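Local coordinates for 2-Keto-3-deoxy-(6-phospho-)gluconate aldolase (Thermoproteus tenax, PDB 2R91), which is an aldolase of the dihydrodipicolinate synthetase family, built on a closed barrel of eight parallel strands, at residues A[92-98]-A[123-129]; A[179-183]-A[220-224]. One frame throughout, in Å; residues are numbered along the deposited sequence.

Interaction 1: residues A[92-98]-A[123-129]; sequences EAVASLP and IPVFLYN. With SO4 (sulfate ion), chain E.
This contact pairs the two strands of a beta-alpha-beta unit in a TIM barrel: strand 93-96 leads through helix 107-120 into the parallel strand 125-129. Both strands are extended (phi/psi -118/157 at Val94, -100/140 at Phe126); their axes approach to 4.6 Å with a signed crossing angle of -29°. Val94 bridges Val125, Ala95 Phe126 and Ser96 Leu127, a register fixed by four backbone hydrogen bonds: Val94 N to Pro124 O (3.1 Å), Phe126 N to Val94 O (2.8 Å), Ser96 N to Phe126 O (3.0 Å) and Tyr128 N to Ser96 O (2.9 Å). On one face, Val94 CG2 meets Val125 CG2 at 3.8 Å; on the other, Ala95 CB lies 3.7 Å from Phe126 CB. Ala93 CB is 3.7 Å from Phe126 CE1. Leu97 (chi1 m, chi2 t) lays CD2 over a face of the Tyr128 ring, 3.8 Å from its centroid, a CH-pi contact. Chi1 of Tyr128 is t, and its OH gives a very short 2.5 Å hydrogen bond to O1 of a sulfate, probably from the crystallisation liquor. Thr42, Lys153 and Thr155 also bind the ion at or just beyond the C-terminal strand ends, consistent with the usual TIM-barrel active-site location. Strands 67-70 and 149-154 flank the pair, Ala95 and Phe126 touch Ile68, and helix 107-120 packs on the face of Val125, Ser96 and Leu127 through Cys118, Leu117 and Phe114.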
loop_
_atom_site.group_PDB
_atom_site.type_symbol
_atom_site.label_atom_id
_atom_site.label_comp_id
_atom_site.label_asym_id
_atom_site.label_seq_id
_atom_site.Cartn_x
_atom_site.Cartn_y
_atom_site.Cartn_z
ATOM N N GLU A 92 3.550 -34.352 -11.337
ATOM C CA GLU A 92 3.969 -33.926 -12.649
ATOM C C GLU A 92 4.830 -32.660 -12.571
ATOM O O GLU A 92 5.610 -32.355 -13.480
ATOM C CB GLU A 92 2.762 -33.813 -13.594
ATOM C CG GLU A 92 2.002 -32.538 -13.555
ATOM C CD GLU A 92 0.917 -32.482 -14.662
ATOM O OE1 GLU A 92 0.338 -33.537 -15.029
ATOM O OE2 GLU A 92 0.648 -31.360 -15.134
ATOM N N ALA A 93 4.724 -31.942 -11.458
ATOM C CA ALA A 93 5.523 -30.737 -11.260
ATOM C C ALA A 93 5.567 -30.422 -9.767
ATOM O O ALA A 93 4.759 -30.941 -9.008
ATOM C CB ALA A 93 4.913 -29.531 -12.043
ATOM N N VAL A 94 6.502 -29.582 -9.348
ATOM C CA VAL A 94 6.403 -28.993 -8.000
ATOM C C VAL A 94 6.286 -27.481 -8.150
ATOM O O VAL A 94 6.703 -26.938 -9.166
ATOM C CB VAL A 94 7.636 -29.304 -7.125
ATOM C CG1 VAL A 94 7.672 -30.832 -6.783
ATOM C CG2 VAL A 94 8.916 -28.869 -7.826
ATOM N N ALA A 95 5.724 -26.809 -7.141
ATOM C CA ALA A 95 5.615 -25.353 -7.164
ATOM C C ALA A 95 6.151 -24.825 -5.854
ATOM O O ALA A 95 6.165 -25.548 -4.860
ATOM C CB ALA A 95 4.156 -24.923 -7.346
ATOM N N SER A 96 6.570 -23.568 -5.832
ATOM C CA SER A 96 6.897 -22.923 -4.557
ATOM C C SER A 96 6.503 -21.454 -4.525
ATOM O O SER A 96 6.732 -20.713 -5.490
ATOM C CB SER A 96 8.409 -23.044 -4.200
ATOM O OG SER A 96 8.619 -22.582 -2.869
ATOM N N LEU A 97 5.913 -21.045 -3.408
ATOM C CA LEU A 97 5.896 -19.648 -3.026
ATOM C C LEU A 97 7.341 -19.182 -2.995
ATOM O O LEU A 97 8.247 -19.981 -2.711
ATOM C CB LEU A 97 5.311 -19.510 -1.615
ATOM C CG LEU A 97 3.834 -19.894 -1.423
ATOM C CD1 LEU A 97 3.475 -20.089 0.053
ATOM C CD2 LEU A 97 2.907 -18.805 -2.030
ATOM N N PRO A 98 7.565 -17.867 -3.230
ATOM C CA PRO A 98 8.848 -17.289 -2.863
ATOM C C PRO A 98 8.973 -17.316 -1.330
ATOM O O PRO A 98 7.974 -17.366 -0.630
ATOM C CB PRO A 98 8.717 -15.814 -3.292
ATOM C CG PRO A 98 7.521 -15.763 -4.282
ATOM C CD PRO A 98 6.615 -16.873 -3.782
ATOM N N ILE A 123 11.597 -32.853 -12.833
ATOM C CA ILE A 123 10.269 -32.380 -13.233
ATOM C C ILE A 123 10.239 -30.831 -13.182
ATOM O O ILE A 123 11.072 -30.219 -12.527
ATOM C CB ILE A 123 9.148 -33.013 -12.372
ATOM C CG1 ILE A 123 9.366 -32.728 -10.868
ATOM C CG2 ILE A 123 9.050 -34.520 -12.637
ATOM C CD1 ILE A 123 8.181 -33.176 -10.005
ATOM N N PRO A 124 9.295 -30.200 -13.904
ATOM C CA PRO A 124 9.183 -28.736 -13.958
ATOM C C PRO A 124 8.963 -28.117 -12.568
ATOM O O PRO A 124 8.231 -28.679 -11.744
ATOM C CB PRO A 124 7.932 -28.509 -14.810
ATOM C CG PRO A 124 7.791 -29.764 -15.626
ATOM C CD PRO A 124 8.258 -30.865 -14.712
ATOM N N VAL A 125 9.627 -27.002 -12.319
ATOM C CA VAL A 125 9.391 -26.205 -11.123
ATOM C C VAL A 125 8.549 -24.965 -11.493
ATOM O O VAL A 125 8.903 -24.228 -12.421
ATOM C CB VAL A 125 10.728 -25.765 -10.486
ATOM C CG1 VAL A 125 10.503 -24.732 -9.363
ATOM C CG2 VAL A 125 11.492 -27.004 -9.950
ATOM N N PHE A 126 7.439 -24.769 -10.779
ATOM C CA PHE A 126 6.528 -23.618 -10.994
ATOM C C PHE A 126 6.781 -22.556 -9.962
ATOM O O PHE A 126 6.987 -22.865 -8.766
ATOM C CB PHE A 126 5.059 -24.044 -10.824
ATOM C CG PHE A 126 4.457 -24.737 -12.024
ATOM C CD1 PHE A 126 5.170 -25.681 -12.750
ATOM C CD2 PHE A 126 3.164 -24.450 -12.409
ATOM C CE1 PHE A 126 4.591 -26.319 -13.852
ATOM C CE2 PHE A 126 2.576 -25.094 -13.513
ATOM C CZ PHE A 126 3.274 -26.022 -14.214
ATOM N N LEU A 127 6.738 -21.298 -10.385
ATOM C CA LEU A 127 6.635 -20.216 -9.429
ATOM C C LEU A 127 5.172 -20.108 -8.989
ATOM O O LEU A 127 4.266 -20.095 -9.820
ATOM C CB LEU A 127 7.143 -18.910 -10.049
ATOM C CG LEU A 127 6.700 -17.621 -9.331
ATOM C CD1 LEU A 127 7.342 -17.418 -7.954
ATOM C CD2 LEU A 127 6.924 -16.403 -10.262
ATOM N N TYR A 128 4.931 -20.093 -7.683
ATOM C CA TYR A 128 3.606 -19.825 -7.138
ATOM C C TYR A 128 3.694 -18.453 -6.481
ATOM O O TYR A 128 4.237 -18.295 -5.372
ATOM C CB TYR A 128 3.185 -20.930 -6.141
ATOM C CG TYR A 128 1.907 -20.691 -5.331
ATOM C CD1 TYR A 128 0.858 -19.869 -5.810
ATOM C CD2 TYR A 128 1.730 -21.325 -4.111
ATOM C CE1 TYR A 128 -0.299 -19.667 -5.039
ATOM C CE2 TYR A 128 0.596 -21.137 -3.344
ATOM C CZ TYR A 128 -0.427 -20.326 -3.807
ATOM O OH TYR A 128 -1.531 -20.185 -3.004
ATOM N N ASN A 129 3.173 -17.456 -7.197
ATOM C CA ASN A 129 3.277 -16.061 -6.820
ATOM C C ASN A 129 1.954 -15.629 -6.172
ATOM O O ASN A 129 0.878 -15.941 -6.679
ATOM C CB ASN A 129 3.601 -15.237 -8.092
ATOM C CG ASN A 129 3.989 -13.787 -7.795
ATOM O OD1 ASN A 129 3.316 -12.841 -8.242
ATOM N ND2 ASN A 129 5.082 -13.607 -7.097
HETATM S S SO4 E . -4.710 -20.471 -3.719
HETATM O O1 SO4 E . -3.617 -19.556 -4.143
HETATM O O2 SO4 E . -5.555 -20.616 -4.929
HETATM O O3 SO4 E . -4.329 -21.723 -3.089
HETATM O O4 SO4 E . -5.546 -19.866 -2.652
#

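Interaction 2: residues A[179-183]-A[220-224]; sequences DSLVF and ARSLQ
Gln224 and Phe183 bury nearly equal areas, 100 and 98 Å², and between them define this contact, which sets the start of helix 182-187 against helix 217-237. The latter follows the eight strands of the barrel and belongs to the C-terminal helices. Leu181 is the N-cap, and Val182 and Phe183 begin the first turn with helical phi/psi of -61/-55 and -50/-58. Residues 220-224 span one regular turn, Gln224 N bonding to Ala220 O at 2.9 Å, so that Ala220 and Gln224 both point toward the other segment. The closest CA pair, Phe183 and Ala220, is 6.1 Å apart. With chi1 at 158° and chi2 at 48°, the Phe183 ring turns one face to Ala220 C and Arg221 CA; its CD1 lies 3.7 Å from Ala220 CB and its CE2 3.7 Å from Arg221 CB. Gln224, chi1 t and chi2 p, extends its carboxamide, probably modelled turned over, into the turn: OE1 is 2.8 Å from Asp179 O, and NE2 is 2.9 Å from Phe183 N and 3.2 Å from Val182 N. Val212 and Ile208 of helix 202-213 also touch Phe183, and Val188 of a neighbouring subunit packs on it. The chemistry thus joins the N-terminal end of helix 182-187 to helix 217-237 in two ways, by apolar ring packing and by one buried polar side chain.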
loop_
_atom_site.group_PDB
_atom_site.type_symbol
_atom_site.label_atom_id
_atom_site.label_comp_id
_atom_site.label_asym_id
_atom_site.label_seq_id
_atom_site.Cartn_x
_atom_site.Cartn_y
_atom_site.Cartn_z
ATOM N N ASP A 179 -10.287 -16.254 -7.989
ATOM C CA ASP A 179 -11.656 -16.705 -8.324
ATOM C C ASP A 179 -12.426 -15.664 -9.164
ATOM O O ASP A 179 -13.305 -16.014 -9.957
ATOM C CB ASP A 179 -12.437 -16.954 -7.055
ATOM C CG ASP A 179 -11.993 -18.234 -6.344
ATOM O OD1 ASP A 179 -12.240 -19.325 -6.869
ATOM O OD2 ASP A 179 -11.376 -18.117 -5.292
ATOM N N SER A 180 -12.094 -14.390 -8.969
ATOM C CA SER A 180 -12.800 -13.321 -9.700
ATOM C C SER A 180 -12.345 -13.223 -11.153
ATOM O O SER A 180 -12.941 -12.466 -11.946
ATOM C CB SER A 180 -12.552 -12.005 -8.983
ATOM O OG SER A 180 -11.205 -11.634 -9.242
ATOM N N LEU A 181 -11.293 -13.960 -11.522
ATOM C CA LEU A 181 -10.720 -13.909 -12.882
ATOM C C LEU A 181 -10.799 -15.219 -13.696
ATOM O O LEU A 181 -10.086 -15.375 -14.696
ATOM C CB LEU A 181 -9.266 -13.390 -12.870
ATOM C CG LEU A 181 -9.047 -11.934 -12.438
ATOM C CD1 LEU A 181 -7.558 -11.597 -12.257
ATOM C CD2 LEU A 181 -9.732 -10.979 -13.485
ATOM N N VAL A 182 -11.645 -16.158 -13.287
ATOM C CA VAL A 182 -11.770 -17.426 -14.034
ATOM C C VAL A 182 -12.228 -17.205 -15.484
ATOM O O VAL A 182 -11.602 -17.646 -16.447
ATOM C CB VAL A 182 -12.715 -18.398 -13.314
ATOM C CG1 VAL A 182 -13.027 -19.616 -14.196
ATOM C CG2 VAL A 182 -12.060 -18.871 -11.951
ATOM N N PHE A 183 -13.357 -16.522 -15.617
ATOM C CA PHE A 183 -13.855 -16.103 -16.923
ATOM C C PHE A 183 -12.772 -15.389 -17.731
ATOM O O PHE A 183 -12.414 -15.824 -18.828
ATOM C CB PHE A 183 -15.126 -15.255 -16.697
ATOM C CG PHE A 183 -15.479 -14.335 -17.824
ATOM C CD1 PHE A 183 -15.494 -14.782 -19.140
ATOM C CD2 PHE A 183 -15.878 -13.026 -17.544
ATOM C CE1 PHE A 183 -15.849 -13.905 -20.198
ATOM C CE2 PHE A 183 -16.244 -12.145 -18.588
ATOM C CZ PHE A 183 -16.242 -12.577 -19.884
ATOM N N ALA A 220 -20.790 -17.035 -19.718
ATOM C CA ALA A 220 -19.534 -17.119 -18.929
ATOM C C ALA A 220 -19.480 -16.007 -17.891
ATOM O O ALA A 220 -19.180 -16.240 -16.712
ATOM C CB ALA A 220 -18.319 -16.998 -19.840
ATOM N N ARG A 221 -19.756 -14.775 -18.343
ATOM C CA ARG A 221 -19.761 -13.640 -17.444
ATOM C C ARG A 221 -20.839 -13.753 -16.369
ATOM O O ARG A 221 -20.616 -13.425 -15.210
ATOM C CB ARG A 221 -19.953 -12.335 -18.232
ATOM C CG ARG A 221 -19.766 -11.088 -17.382
ATOM C CD ARG A 221 -19.577 -9.875 -18.302
ATOM N NE ARG A 221 -20.792 -9.607 -19.064
ATOM C CZ ARG A 221 -20.808 -9.048 -20.277
ATOM N NH1 ARG A 221 -19.681 -8.691 -20.885
ATOM N NH2 ARG A 221 -21.963 -8.820 -20.872
ATOM N N SER A 222 -22.022 -14.210 -16.749
ATOM C CA SER A 222 -23.081 -14.409 -15.784
ATOM C C SER A 222 -22.733 -15.455 -14.704
ATOM O O SER A 222 -23.007 -15.247 -13.520
ATOM C CB SER A 222 -24.361 -14.843 -16.490
ATOM O OG SER A 222 -25.348 -15.112 -15.503
ATOM N N LEU A 223 -22.170 -16.585 -15.128
ATOM C CA LEU A 223 -21.687 -17.608 -14.189
ATOM C C LEU A 223 -20.611 -17.018 -13.265
ATOM O O LEU A 223 -20.646 -17.234 -12.068
ATOM C CB LEU A 223 -21.115 -18.813 -14.959
ATOM C CG LEU A 223 -22.160 -19.639 -15.728
ATOM C CD1 LEU A 223 -21.484 -20.733 -16.508
ATOM C CD2 LEU A 223 -23.201 -20.209 -14.766
ATOM N N GLN A 224 -19.665 -16.286 -13.841
ATOM C CA GLN A 224 -18.659 -15.566 -13.041
ATOM C C GLN A 224 -19.249 -14.674 -11.948
ATOM O O GLN A 224 -18.771 -14.652 -10.790
ATOM C CB GLN A 224 -17.734 -14.751 -13.938
ATOM C CG GLN A 224 -16.637 -13.974 -13.142
ATOM C CD GLN A 224 -15.620 -14.923 -12.514
ATOM O OE1 GLN A 224 -15.586 -15.124 -11.291
ATOM N NE2 GLN A 224 -14.808 -15.508 -13.343
#

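Overall arrangement
Both contacts are largely buried, yet they share no secondary-structure element: their centres are 25 Å apart on opposite sides of the chain's centre, and their nearest atoms about 10 Å. Interaction 1 joins neighbouring strands of the barrel wall, 12 Å from the chain centre; its register is set by four backbone hydrogen bonds, with apolar side chains packing on the two faces and 618 Å² buried. Interaction 2, 16 Å out, joins a helix that follows a barrel strand to one of the C-terminal helices; it buries 297 Å² mainly through an aromatic ring and a buried carboxamide. One neighbouring subunit reaches a single residue of interaction 1, and a different one four residues of interaction 2.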